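Local coordinates for protein lipoxygenase (Cyanothece sp., PDB 5EK8) that probably adds both atoms of molecular oxygen to polyunsaturated fatty acids with a non-heme iron centre, as a 9R-lipoxygenase, at residues K40-I45 with E72-D77; D85-G90 with P113-R118; I234-D237 with Y243-S246; E248-R253 with I345-A350; E368-A373 with C559-F564. All coordinates share one frame; numbering follows the deposited sequence.

Contact 1 (K40-I45 with E72-D77)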
# COMPACT_ATOMS: atom_id res chain seq x y z
N LYS A 40 -17.49 13.55 -20.56
CA LYS A 40 -17.28 13.95 -21.94
C LYS A 40 -16.55 15.28 -21.96
O LYS A 40 -17.08 16.28 -21.48
CB LYS A 40 -18.60 14.06 -22.69
CG LYS A 40 -19.42 12.78 -22.74
CD LYS A 40 -20.22 12.56 -21.47
CE LYS A 40 -20.97 11.23 -21.51
NZ LYS A 40 -20.06 10.06 -21.72
N THR A 41 -15.35 15.30 -22.51
CA THR A 41 -14.60 16.54 -22.56
C THR A 41 -15.22 17.50 -23.57
O THR A 41 -15.34 17.19 -24.76
CB THR A 41 -13.11 16.31 -22.89
OG1 THR A 41 -12.85 16.66 -24.26
CG2 THR A 41 -12.71 14.86 -22.63
N GLN A 42 -15.65 18.66 -23.08
CA GLN A 42 -16.34 19.65 -23.90
C GLN A 42 -15.34 20.52 -24.65
O GLN A 42 -14.19 20.66 -24.22
CB GLN A 42 -17.25 20.51 -23.04
CG GLN A 42 -18.18 19.72 -22.14
CD GLN A 42 -19.27 19.03 -22.92
OE1 GLN A 42 -19.62 19.45 -24.02
NE2 GLN A 42 -19.81 17.96 -22.35
N GLU A 43 -15.77 21.12 -25.75
CA GLU A 43 -14.89 21.94 -26.57
C GLU A 43 -14.92 23.40 -26.15
O GLU A 43 -15.89 23.87 -25.55
CB GLU A 43 -15.26 21.79 -28.04
CG GLU A 43 -14.07 21.55 -28.96
CD GLU A 43 -14.44 20.74 -30.19
OE1 GLU A 43 -15.61 20.31 -30.29
OE2 GLU A 43 -13.56 20.53 -31.05
N ALA A 44 -13.86 24.13 -26.47
CA ALA A 44 -13.75 25.54 -26.13
C ALA A 44 -14.86 26.35 -26.78
O ALA A 44 -15.21 26.12 -27.94
CB ALA A 44 -12.39 26.08 -26.54
N ILE A 45 -15.41 27.29 -26.03
CA ILE A 45 -16.46 28.15 -26.55
C ILE A 45 -15.86 29.27 -27.40
O ILE A 45 -15.63 30.38 -26.93
CB ILE A 45 -17.29 28.77 -25.42
CG1 ILE A 45 -17.80 27.68 -24.47
CG2 ILE A 45 -18.47 29.55 -25.99
CD1 ILE A 45 -19.00 26.94 -24.99
N GLU A 72 -9.85 22.00 -13.28
CA GLU A 72 -10.75 22.38 -14.35
C GLU A 72 -12.17 22.56 -13.84
O GLU A 72 -12.66 21.78 -13.01
CB GLU A 72 -10.71 21.35 -15.49
CG GLU A 72 -9.47 21.45 -16.35
CD GLU A 72 -9.38 20.35 -17.40
OE1 GLU A 72 -10.43 19.96 -17.95
OE2 GLU A 72 -8.25 19.88 -17.67
N LEU A 73 -12.83 23.59 -14.35
CA LEU A 73 -14.20 23.90 -13.98
C LEU A 73 -15.06 24.00 -15.23
O LEU A 73 -14.65 24.57 -16.24
CB LEU A 73 -14.27 25.21 -13.19
CG LEU A 73 -14.44 25.16 -11.67
CD1 LEU A 73 -13.64 24.02 -11.05
CD2 LEU A 73 -14.00 26.49 -11.09
N GLU A 74 -16.27 23.44 -15.15
CA GLU A 74 -17.21 23.55 -16.26
C GLU A 74 -18.50 24.21 -15.81
O GLU A 74 -19.08 23.84 -14.78
CB GLU A 74 -17.49 22.17 -16.86
CG GLU A 74 -16.26 21.50 -17.50
CD GLU A 74 -16.57 20.12 -18.09
OE1 GLU A 74 -17.65 19.57 -17.81
OE2 GLU A 74 -15.71 19.59 -18.83
N VAL A 75 -18.95 25.20 -16.56
CA VAL A 75 -20.23 25.84 -16.27
C VAL A 75 -21.34 25.15 -17.06
O VAL A 75 -21.29 25.06 -18.29
CB VAL A 75 -20.21 27.34 -16.60
CG1 VAL A 75 -21.62 27.89 -16.68
CG2 VAL A 75 -19.40 28.09 -15.56
N TRP A 76 -22.33 24.65 -16.34
CA TRP A 76 -23.45 23.94 -16.94
C TRP A 76 -24.77 24.57 -16.52
O TRP A 76 -24.87 25.17 -15.46
CB TRP A 76 -23.44 22.47 -16.52
CG TRP A 76 -22.35 21.65 -17.13
CD1 TRP A 76 -21.03 21.70 -16.81
CD2 TRP A 76 -22.48 20.66 -18.16
NE1 TRP A 76 -20.32 20.80 -17.58
CE2 TRP A 76 -21.19 20.15 -18.41
CE3 TRP A 76 -23.57 20.15 -18.88
CZ2 TRP A 76 -20.96 19.16 -19.37
CZ3 TRP A 76 -23.33 19.17 -19.83
CH2 TRP A 76 -22.03 18.68 -20.07
N ASP A 77 -25.78 24.41 -17.36
CA ASP A 77 -27.14 24.70 -16.94
C ASP A 77 -27.78 23.43 -16.43
O ASP A 77 -27.92 22.44 -17.17
CB ASP A 77 -27.96 25.27 -18.09
CG ASP A 77 -29.39 25.53 -17.68
OD1 ASP A 77 -30.22 24.59 -17.75
OD2 ASP A 77 -29.70 26.66 -17.27
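Glu74 and Trp76 of the strand meet Gln42, which belongs to the loop that follows helix 24-36. Glu74 comes first along the strand. Its extended chain carries the carboxylate toward the loop, where Glu74 OE2 lies 4.1 Å from Gln42 CG. This is a loose approach, with amide and carboxylate turned 79° apart. The other oxygen is used within the strand: Trp76 NE1 donates to Glu74 OE1 at 2.9 Å, with an N-H...O angle of 154°. The bond runs almost in the indole plane and reaches OE1 on its anti side, somewhat out of the carboxylate plane, and it helps fix the turn of the ring. Trp76 follows, its six-membered end reaching out to the loop. Gln42, bent at chi2 (-71°), brings its amide to the ring edge, perpendicular to the ring: Gln42 NE2 is 3.3 Å from Trp76 CH2 and Gln42 CD is 3.9 Å from Trp76 CZ2. This is packing without a hydrogen bond across the contact. With the indole of Trp76 cut back to the methyl of an alanine, Glu74 OE1 is likely to lose its N-H donor and a gap to open beside the Gln42 amide. Arg118, from strand 115-126, makes a cation-pi contact with the same indole. The loop is further tied through Gln42 O to Lys89 of strand 82-91, and strand 72-79 runs between strands 82-91 and 115-126 in the four-stranded antiparallel sheet of the beta domain, consistent with the PLAT fold.

Contact 2 (D85-G90 with P113-R118); sequences DYLGKG and PDLELR
Leu87 CD1 makes the close contacts of segment 85-90 with segment 113-118, touching Pro113 just before the strand and Leu115 at its start. Leu87 CD1 rests 3.8 Å from Pro113 CB and 4.0 Å from Leu115 CD2, so one methyl meets two apolar groups in a small buried contact with no hydrogen bond across it. Leu87 carries CG beside its backbone N (chi1 -57°) and is extended beyond (chi2 -174°), which sends CD1 across to the proline. Leu115 answers with one branch of its isobutyl group, the two chains meeting at a slant. The two strands are not neighbours in the sheet: strand 72-79 runs between them, pairing antiparallel with both, and Val75 on it touches Leu87 and Leu115 alike. Leu87 and Gly88 together face Val75 in a classic beta bulge, an irregularity in an edge strand of this PLAT-type beta domain. Tyr102 of strand 97-102 packs on all three apolar residues from outside the segments. Pro113 is placed by the loop before the strand, where the neighbouring Asp114 N is hydrogen-bonded to Asp77 OD2. Glu116 and Arg118 point to the other side of their strand. There Arg118 grips Glu116 OE1 side-on with two nitrogens, NE at 2.9 Å and NH2 at 3.2 Å, with OE1 lying close to the guanidinium plane, a salt bridge that limits the rotation of the guanidinium.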
# COMPACT_ATOMS: atom_id res chain seq x y z
N ASP A 85 -27.09 21.29 -19.81
CA ASP A 85 -26.46 21.83 -21.03
C ASP A 85 -25.10 22.45 -20.74
O ASP A 85 -24.93 23.17 -19.77
CB ASP A 85 -27.37 22.86 -21.70
CG ASP A 85 -28.75 22.30 -22.01
OD1 ASP A 85 -28.84 21.34 -22.80
OD2 ASP A 85 -29.75 22.84 -21.46
N TYR A 86 -24.11 22.19 -21.60
CA TYR A 86 -22.78 22.76 -21.41
C TYR A 86 -22.73 24.22 -21.87
O TYR A 86 -23.20 24.56 -22.95
CB TYR A 86 -21.74 21.93 -22.14
CG TYR A 86 -20.39 22.61 -22.27
CD1 TYR A 86 -19.52 22.69 -21.19
CD2 TYR A 86 -19.99 23.17 -23.48
CE1 TYR A 86 -18.28 23.31 -21.31
CE2 TYR A 86 -18.76 23.78 -23.62
CZ TYR A 86 -17.91 23.85 -22.53
OH TYR A 86 -16.69 24.47 -22.68
N LEU A 87 -22.13 25.07 -21.03
CA LEU A 87 -22.11 26.51 -21.29
C LEU A 87 -20.70 27.08 -21.45
O LEU A 87 -20.50 28.03 -22.20
CB LEU A 87 -22.84 27.25 -20.16
CG LEU A 87 -24.29 26.83 -19.92
CD1 LEU A 87 -24.95 27.72 -18.89
CD2 LEU A 87 -25.09 26.81 -21.23
N GLY A 88 -19.72 26.49 -20.76
CA GLY A 88 -18.35 26.98 -20.84
C GLY A 88 -17.34 26.26 -19.96
O GLY A 88 -17.70 25.63 -18.97
N LYS A 89 -16.07 26.39 -20.32
CA LYS A 89 -14.98 25.72 -19.60
C LYS A 89 -14.05 26.72 -18.93
O LYS A 89 -14.22 27.93 -19.05
CB LYS A 89 -14.18 24.84 -20.56
CG LYS A 89 -14.52 23.37 -20.52
CD LYS A 89 -13.87 22.66 -21.70
CE LYS A 89 -12.42 23.08 -21.86
NZ LYS A 89 -11.86 22.61 -23.15
N GLY A 90 -13.05 26.20 -18.22
CA GLY A 90 -12.04 27.03 -17.59
C GLY A 90 -11.37 26.39 -16.39
O GLY A 90 -11.76 25.29 -15.97
N PRO A 113 -30.04 30.90 -18.11
CA PRO A 113 -29.48 29.70 -17.47
C PRO A 113 -29.65 29.66 -15.95
O PRO A 113 -29.57 30.69 -15.28
CB PRO A 113 -28.00 29.75 -17.86
CG PRO A 113 -27.74 31.17 -18.26
CD PRO A 113 -29.02 31.66 -18.84
N ASP A 114 -29.90 28.46 -15.43
CA ASP A 114 -29.86 28.19 -14.00
C ASP A 114 -28.55 27.47 -13.69
O ASP A 114 -28.42 26.27 -13.94
CB ASP A 114 -31.06 27.35 -13.56
CG ASP A 114 -32.39 28.00 -13.90
OD1 ASP A 114 -32.44 29.25 -13.94
OD2 ASP A 114 -33.39 27.28 -14.12
N LEU A 115 -27.59 28.21 -13.16
CA LEU A 115 -26.20 27.79 -13.16
C LEU A 115 -25.86 26.61 -12.25
O LEU A 115 -26.49 26.38 -11.22
CB LEU A 115 -25.29 28.97 -12.81
CG LEU A 115 -25.21 30.02 -13.93
CD1 LEU A 115 -24.25 31.13 -13.55
CD2 LEU A 115 -24.80 29.37 -15.24
N GLU A 116 -24.83 25.88 -12.67
CA GLU A 116 -24.30 24.72 -11.97
C GLU A 116 -22.82 24.61 -12.30
O GLU A 116 -22.44 24.58 -13.46
CB GLU A 116 -25.04 23.44 -12.38
CG GLU A 116 -24.24 22.16 -12.16
CD GLU A 116 -25.00 20.91 -12.58
OE1 GLU A 116 -24.54 20.21 -13.51
OE2 GLU A 116 -26.05 20.62 -11.98
N LEU A 117 -21.99 24.58 -11.27
CA LEU A 117 -20.55 24.54 -11.46
C LEU A 117 -19.99 23.15 -11.21
O LEU A 117 -20.22 22.56 -10.16
CB LEU A 117 -19.86 25.55 -10.54
CG LEU A 117 -18.42 25.92 -10.90
CD1 LEU A 117 -18.39 26.67 -12.23
CD2 LEU A 117 -17.80 26.74 -9.78
N ARG A 118 -19.25 22.62 -12.17
CA ARG A 118 -18.67 21.29 -12.03
C ARG A 118 -17.16 21.35 -11.85
O ARG A 118 -16.45 21.95 -12.65
CB ARG A 118 -19.02 20.41 -13.23
CG ARG A 118 -20.50 20.22 -13.44
CD ARG A 118 -20.79 19.08 -14.40
NE ARG A 118 -22.19 19.04 -14.79
CZ ARG A 118 -22.69 18.19 -15.69
NH1 ARG A 118 -21.90 17.31 -16.28
NH2 ARG A 118 -23.98 18.24 -15.99

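Contact 3 (I234-D237 with Y243-S246); sequences INLD and YTRS
Asp237 and Tyr243 bring the two segments closest, their CA atoms 5.6 Å apart, where helix 232-239 nears its end and the loop after it folds back. The loop then tightens before the next helix: Ser246, at the N-cap position of helix 247-256, gives its backbone N to Tyr243 O at 3.1 Å, and its hydroxyl goes to the same carbonyl. The contact thus closes a short connection between helices 232-239 and 247-256, with a helix aspartate holding the loop backbone. Asp237 OD2 takes the amide N of Thr244 at 2.9 Å, nearly straight at 167°, on its syn lone pair. Thr244 OG1 stands 3.0 Å from both OD1 and OD2 of Asp237, at best a weak bond. Arg245, bent at chi2 and chi3, doubles back so that Arg245 NE donates to Thr244 OG1 at 3.0 Å, tilted from the guanidinium plane. Asp237 OD1 lies over one face of that guanidinium, 3.5 Å from Arg245 NH2; the attraction is one of charge, no N-H being aimed at the oxygen. The main partner of Arg245 is Glu599, bridged by NH1; Glu583 also forms a salt bridge with NH2. Beside this polar group Leu236 supplies the apolar part: Leu236 CB lies 3.8 Å from Thr244 CG2, and its CD1 approaches the edge of the Tyr243 ring, near the ring plane.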
# COMPACT_ATOMS: atom_id res chain seq x y z
N ILE A 234 5.77 -26.36 -0.47
CA ILE A 234 5.19 -27.67 -0.71
C ILE A 234 5.79 -28.30 -1.97
O ILE A 234 6.24 -29.45 -1.93
CB ILE A 234 3.65 -27.60 -0.84
CG1 ILE A 234 3.03 -27.29 0.52
CG2 ILE A 234 3.11 -28.92 -1.37
CD1 ILE A 234 1.54 -27.00 0.47
N ASN A 235 5.81 -27.55 -3.07
CA ASN A 235 6.40 -28.02 -4.32
C ASN A 235 7.87 -28.43 -4.15
O ASN A 235 8.28 -29.52 -4.58
CB ASN A 235 6.31 -26.94 -5.40
CG ASN A 235 4.87 -26.59 -5.76
OD1 ASN A 235 3.97 -27.41 -5.62
ND2 ASN A 235 4.66 -25.37 -6.24
N LEU A 236 8.64 -27.55 -3.52
CA LEU A 236 10.05 -27.80 -3.27
C LEU A 236 10.24 -29.11 -2.51
O LEU A 236 11.04 -29.95 -2.90
CB LEU A 236 10.69 -26.65 -2.50
CG LEU A 236 10.94 -25.36 -3.27
CD1 LEU A 236 11.55 -24.32 -2.35
CD2 LEU A 236 11.84 -25.63 -4.47
N ASP A 237 9.48 -29.27 -1.43
CA ASP A 237 9.57 -30.48 -0.62
C ASP A 237 9.00 -31.70 -1.35
O ASP A 237 9.24 -32.84 -0.95
CB ASP A 237 8.86 -30.28 0.72
CG ASP A 237 9.70 -29.52 1.72
OD1 ASP A 237 9.39 -29.55 2.93
OD2 ASP A 237 10.70 -28.90 1.28
N TYR A 243 13.55 -30.14 2.14
CA TYR A 243 14.50 -29.11 1.75
C TYR A 243 14.19 -27.78 2.43
O TYR A 243 15.09 -27.09 2.92
CB TYR A 243 14.55 -28.91 0.23
CG TYR A 243 15.34 -27.69 -0.16
CD1 TYR A 243 16.65 -27.53 0.29
CD2 TYR A 243 14.79 -26.67 -0.92
CE1 TYR A 243 17.39 -26.40 -0.03
CE2 TYR A 243 15.52 -25.53 -1.25
CZ TYR A 243 16.82 -25.40 -0.80
OH TYR A 243 17.57 -24.28 -1.10
N THR A 244 12.91 -27.41 2.48
CA THR A 244 12.54 -26.11 3.02
C THR A 244 12.68 -26.02 4.53
O THR A 244 12.64 -24.93 5.09
CB THR A 244 11.09 -25.72 2.64
OG1 THR A 244 10.15 -26.63 3.23
CG2 THR A 244 10.92 -25.71 1.13
N ARG A 245 12.86 -27.16 5.20
CA ARG A 245 13.09 -27.14 6.65
C ARG A 245 14.59 -27.07 6.99
O ARG A 245 14.96 -26.96 8.15
CB ARG A 245 12.47 -28.38 7.31
CG ARG A 245 11.05 -28.71 6.88
CD ARG A 245 10.05 -27.61 7.19
NE ARG A 245 9.27 -27.27 6.00
CZ ARG A 245 8.01 -27.63 5.78
NH1 ARG A 245 7.35 -28.35 6.67
NH2 ARG A 245 7.40 -27.26 4.66
N SER A 246 15.44 -27.09 5.96
CA SER A 246 16.89 -27.09 6.15
C SER A 246 17.45 -25.72 6.55
O SER A 246 16.77 -24.71 6.41
CB SER A 246 17.59 -27.58 4.88
OG SER A 246 17.39 -26.66 3.82

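Contact 4 (E248-R253 with I345-A350); sequences EYFVLR and IFRTAA
Phe250 of helix 247-256 meets Phe346 and Arg347 of helix 337-377, a helix-helix contact within the largely helical catalytic domain of the lipoxygenase fold. The long helix also bears the iron ligands His359 and His364 further along, yet this end of it lies well away from the metal. The two backbones stay apart, with the CA atoms of Phe250 and Arg347 8.4 Å from each other, and large side chains span the space. Tyr249, first along the segment, packs instead on Leu236 of helix 232-239. Phe250 is the one residue of its segment to reach across. A chi1 of 178° carries the Phe250 ring across toward helix 337-377, where Phe250 CZ comes 3.5 Å from Phe346 CD2, while Phe250 CE2 is 3.7 Å from the same atom. Phe346, whose CB already points toward the other helix, meets the end of the Phe250 ring. Their planes lie 61° apart and the ring centroids are separated by 5.4 Å, a pairing that is neither parallel nor perpendicular. Strands 291-300 and 303-313 supply further packing: Phe297 and Ile309 touch Phe250, and Ala295 touches Phe346. Arg253, at the end of the segment, turns to Glu580, which it bridges by NH1. Across the contact Arg347 is bent at chi3, and its hydrogen bond lies elsewhere, from NE to Tyr586 O. Its guanidinium is turned 76° from the Phe250 ring, and Arg347 NH1 lies 4.1 Å from Phe250 CD2, at the edge of that ring and near its plane.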
# COMPACT_ATOMS: atom_id res chain seq x y z
N GLU A 248 20.06 -24.10 5.18
CA GLU A 248 20.38 -23.33 3.98
C GLU A 248 19.18 -22.50 3.54
O GLU A 248 19.29 -21.31 3.23
CB GLU A 248 20.82 -24.26 2.84
CG GLU A 248 22.07 -25.11 3.13
CD GLU A 248 21.80 -26.26 4.08
OE1 GLU A 248 20.62 -26.58 4.34
OE2 GLU A 248 22.78 -26.85 4.59
N TYR A 249 18.02 -23.15 3.55
CA TYR A 249 16.78 -22.51 3.13
C TYR A 249 16.32 -21.49 4.18
O TYR A 249 15.78 -20.44 3.83
CB TYR A 249 15.69 -23.55 2.88
CG TYR A 249 14.48 -22.96 2.18
CD1 TYR A 249 14.55 -22.60 0.84
CD2 TYR A 249 13.29 -22.76 2.86
CE1 TYR A 249 13.46 -22.05 0.19
CE2 TYR A 249 12.20 -22.21 2.23
CZ TYR A 249 12.28 -21.86 0.89
OH TYR A 249 11.19 -21.31 0.25
N PHE A 250 16.54 -21.82 5.45
CA PHE A 250 16.23 -20.91 6.55
C PHE A 250 16.95 -19.58 6.36
O PHE A 250 16.34 -18.51 6.43
CB PHE A 250 16.61 -21.54 7.89
CG PHE A 250 16.36 -20.66 9.08
CD1 PHE A 250 17.40 -20.00 9.70
CD2 PHE A 250 15.07 -20.50 9.58
CE1 PHE A 250 17.17 -19.19 10.80
CE2 PHE A 250 14.84 -19.70 10.68
CZ PHE A 250 15.89 -19.04 11.29
N VAL A 251 18.25 -19.68 6.09
CA VAL A 251 19.07 -18.50 5.86
C VAL A 251 18.63 -17.75 4.60
O VAL A 251 18.46 -16.53 4.62
CB VAL A 251 20.56 -18.88 5.72
CG1 VAL A 251 21.37 -17.71 5.18
CG2 VAL A 251 21.10 -19.35 7.06
N LEU A 252 18.44 -18.50 3.52
CA LEU A 252 18.00 -17.90 2.26
C LEU A 252 16.72 -17.09 2.42
O LEU A 252 16.59 -16.01 1.85
CB LEU A 252 17.80 -18.98 1.20
CG LEU A 252 19.08 -19.46 0.52
CD1 LEU A 252 18.77 -20.54 -0.49
CD2 LEU A 252 19.81 -18.29 -0.14
N ARG A 253 15.77 -17.60 3.21
CA ARG A 253 14.49 -16.92 3.36
C ARG A 253 14.57 -15.80 4.39
O ARG A 253 13.79 -14.85 4.34
CB ARG A 253 13.39 -17.91 3.75
CG ARG A 253 13.13 -18.96 2.67
CD ARG A 253 13.11 -18.35 1.28
NE ARG A 253 11.89 -17.60 1.01
CZ ARG A 253 11.64 -16.94 -0.12
NH1 ARG A 253 10.50 -16.29 -0.28
NH2 ARG A 253 12.54 -16.93 -1.09
N ILE A 345 9.36 -21.32 14.85
CA ILE A 345 8.93 -20.21 15.71
C ILE A 345 9.47 -18.87 15.19
O ILE A 345 8.71 -17.89 15.05
CB ILE A 345 9.37 -20.41 17.17
CG1 ILE A 345 8.57 -21.55 17.81
CG2 ILE A 345 9.15 -19.14 17.97
CD1 ILE A 345 8.84 -21.74 19.28
N PHE A 346 10.77 -18.84 14.90
CA PHE A 346 11.36 -17.67 14.27
C PHE A 346 10.61 -17.30 13.00
O PHE A 346 10.29 -16.13 12.80
CB PHE A 346 12.83 -17.90 13.93
CG PHE A 346 13.50 -16.70 13.33
CD1 PHE A 346 14.08 -15.74 14.15
CD2 PHE A 346 13.55 -16.52 11.96
CE1 PHE A 346 14.69 -14.62 13.60
CE2 PHE A 346 14.16 -15.41 11.41
CZ PHE A 346 14.74 -14.46 12.23
N ARG A 347 10.34 -18.29 12.16
CA ARG A 347 9.63 -18.05 10.90
C ARG A 347 8.29 -17.35 11.12
O ARG A 347 7.92 -16.46 10.36
CB ARG A 347 9.40 -19.36 10.15
CG ARG A 347 10.53 -19.76 9.24
CD ARG A 347 10.06 -20.80 8.25
NE ARG A 347 9.63 -22.05 8.88
CZ ARG A 347 10.46 -23.04 9.21
NH1 ARG A 347 11.76 -22.92 8.96
NH2 ARG A 347 9.99 -24.14 9.78
N THR A 348 7.57 -17.77 12.16
CA THR A 348 6.26 -17.20 12.43
C THR A 348 6.37 -15.78 12.95
O THR A 348 5.58 -14.90 12.57
CB THR A 348 5.48 -18.05 13.44
OG1 THR A 348 6.26 -18.19 14.64
CG2 THR A 348 5.19 -19.43 12.87
N ALA A 349 7.33 -15.54 13.83
CA ALA A 349 7.56 -14.17 14.31
C ALA A 349 7.91 -13.27 13.12
O ALA A 349 7.46 -12.13 13.03
CB ALA A 349 8.65 -14.13 15.37
N ALA A 350 8.70 -13.82 12.20
CA ALA A 350 9.14 -13.07 11.03
C ALA A 350 7.99 -12.84 10.06
O ALA A 350 7.99 -11.85 9.33
CB ALA A 350 10.28 -13.80 10.34

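Contact 5 (E368-A373 with C559-F564); sequences EQYAVA and CRHIIF
Tyr370 CG and Ile562 CG1 both sit beside the backbone N of their residue, at chi1 -68° and -65°, and this brings the phenol ring of one helix against the ethyl arm of the other. Ile562 CG1 comes over a face of the Tyr370 ring, 4.1 Å from its centroid and 22° off the normal, a CH-pi contact displaced toward the rim. Beyond it, Ile562 CD1 lies 3.7 Å from Tyr370 CD1, so the isoleucine follows the CG-CD1 side of the ring. The phenol reaches toward His561, with Tyr370 OH 4.2 Å from His561 CD2, a simple packing contact; the hydrogen bond of that imidazole runs from NE2 to Gln366. Were the ring of Tyr370 replaced by an alanine methyl, the ethyl arm of Ile562 would be likely to lose the surface it lies on, leaving a gap between the helices. These helices, 337-377 and 549-574, also carry the iron ligands His364 and His570, each about 11 Å by side chain from Tyr370 and Ile562 respectively. Around them pack Leu492 of helix 482-495, against Tyr370, Met386 of helix 383-391, against Ile563, and Leu463 of helix 451-473, also against Ile563.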
# COMPACT_ATOMS: atom_id res chain seq x y z
N GLU A 368 0.08 5.68 1.27
CA GLU A 368 -1.22 6.32 1.14
C GLU A 368 -1.13 7.84 1.30
O GLU A 368 -1.83 8.58 0.61
CB GLU A 368 -2.24 5.76 2.14
CG GLU A 368 -3.56 6.53 2.13
CD GLU A 368 -4.77 5.70 2.51
OE1 GLU A 368 -5.90 6.22 2.38
OE2 GLU A 368 -4.60 4.54 2.92
N GLN A 369 -0.26 8.30 2.20
CA GLN A 369 -0.12 9.73 2.46
C GLN A 369 0.40 10.45 1.21
O GLN A 369 -0.08 11.54 0.85
CB GLN A 369 0.80 9.99 3.66
CG GLN A 369 2.25 9.57 3.49
CD GLN A 369 3.04 9.63 4.80
OE1 GLN A 369 2.79 10.48 5.66
NE2 GLN A 369 4.00 8.71 4.95
N TYR A 370 1.36 9.82 0.55
CA TYR A 370 1.90 10.35 -0.69
C TYR A 370 0.85 10.33 -1.77
O TYR A 370 0.79 11.24 -2.59
CB TYR A 370 3.12 9.56 -1.13
CG TYR A 370 4.31 9.73 -0.23
CD1 TYR A 370 5.05 10.91 -0.24
CD2 TYR A 370 4.69 8.72 0.64
CE1 TYR A 370 6.14 11.08 0.59
CE2 TYR A 370 5.78 8.88 1.47
CZ TYR A 370 6.50 10.06 1.44
OH TYR A 370 7.59 10.20 2.27
N ALA A 371 0.02 9.29 -1.78
CA ALA A 371 -1.08 9.22 -2.75
C ALA A 371 -2.03 10.40 -2.58
O ALA A 371 -2.23 11.18 -3.51
CB ALA A 371 -1.83 7.91 -2.60
N VAL A 372 -2.59 10.52 -1.39
CA VAL A 372 -3.55 11.58 -1.10
C VAL A 372 -2.98 12.96 -1.43
O VAL A 372 -3.61 13.73 -2.15
CB VAL A 372 -3.99 11.56 0.38
CG1 VAL A 372 -4.92 12.72 0.66
CG2 VAL A 372 -4.67 10.23 0.71
N ALA A 373 -1.79 13.26 -0.91
CA ALA A 373 -1.14 14.54 -1.21
C ALA A 373 -0.98 14.76 -2.71
O ALA A 373 -1.30 15.84 -3.25
CB ALA A 373 0.20 14.62 -0.52
N CYS A 559 10.58 11.23 -5.08
CA CYS A 559 10.05 10.49 -6.22
C CYS A 559 10.63 9.08 -6.29
O CYS A 559 9.90 8.10 -6.47
CB CYS A 559 10.33 11.25 -7.51
SG CYS A 559 9.32 12.75 -7.72
N ARG A 560 11.95 8.99 -6.14
CA ARG A 560 12.64 7.69 -6.06
C ARG A 560 12.05 6.81 -4.96
O ARG A 560 11.78 5.63 -5.17
CB ARG A 560 14.13 7.88 -5.80
CG ARG A 560 14.96 8.18 -7.03
CD ARG A 560 16.45 8.10 -6.70
NE ARG A 560 16.88 9.11 -5.73
CZ ARG A 560 17.38 10.30 -6.06
NH1 ARG A 560 17.51 10.64 -7.33
NH2 ARG A 560 17.74 11.16 -5.11
N HIS A 561 11.86 7.41 -3.78
CA HIS A 561 11.30 6.71 -2.63
C HIS A 561 9.91 6.13 -2.93
O HIS A 561 9.68 4.91 -2.80
CB HIS A 561 11.24 7.67 -1.44
CG HIS A 561 10.95 7.00 -0.13
ND1 HIS A 561 11.88 6.22 0.53
CD2 HIS A 561 9.85 7.00 0.65
CE1 HIS A 561 11.36 5.77 1.65
NE2 HIS A 561 10.12 6.23 1.75
N ILE A 562 9.01 7.01 -3.34
CA ILE A 562 7.64 6.65 -3.70
C ILE A 562 7.61 5.53 -4.72
O ILE A 562 6.99 4.48 -4.49
CB ILE A 562 6.87 7.86 -4.25
CG1 ILE A 562 6.70 8.93 -3.17
CG2 ILE A 562 5.52 7.43 -4.81
CD1 ILE A 562 6.18 10.26 -3.70
N ILE A 563 8.28 5.74 -5.85
CA ILE A 563 8.29 4.76 -6.92
C ILE A 563 8.85 3.43 -6.44
O ILE A 563 8.30 2.37 -6.75
CB ILE A 563 9.10 5.24 -8.14
CG1 ILE A 563 8.42 6.45 -8.78
CG2 ILE A 563 9.24 4.13 -9.16
CD1 ILE A 563 9.20 7.04 -9.94
N PHE A 564 9.92 3.49 -5.65
CA PHE A 564 10.54 2.26 -5.15
C PHE A 564 9.58 1.44 -4.32
O PHE A 564 9.46 0.23 -4.52
CB PHE A 564 11.79 2.56 -4.32
CG PHE A 564 12.49 1.32 -3.83
CD1 PHE A 564 12.21 0.78 -2.58
CD2 PHE A 564 13.43 0.69 -4.63
CE1 PHE A 564 12.85 -0.36 -2.14
CE2 PHE A 564 14.09 -0.45 -4.19
CZ PHE A 564 13.79 -0.98 -2.94

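Overall arrangement
Contacts 1 and 2 share the beta domain: their centres lie about 7 Å apart and they touch directly, with strand 72-79 packed between the partners of contact 2. Contact 1 is partly exposed and mixes amide, carboxylate and indole, whereas contact 2 is a buried aliphatic touch on the other face of the sheet. Contacts 3 and 4, with centres 59 to 65 Å from those of contacts 1 and 2, meet at Tyr249; the first is a polar, charged surface closure, the second a buried aromatic one. Contact 5, the innermost, lies about 30 Å from contact 4 by centres but uses the same helix 337-377, and packs isoleucine on tyrosine near the iron ligands.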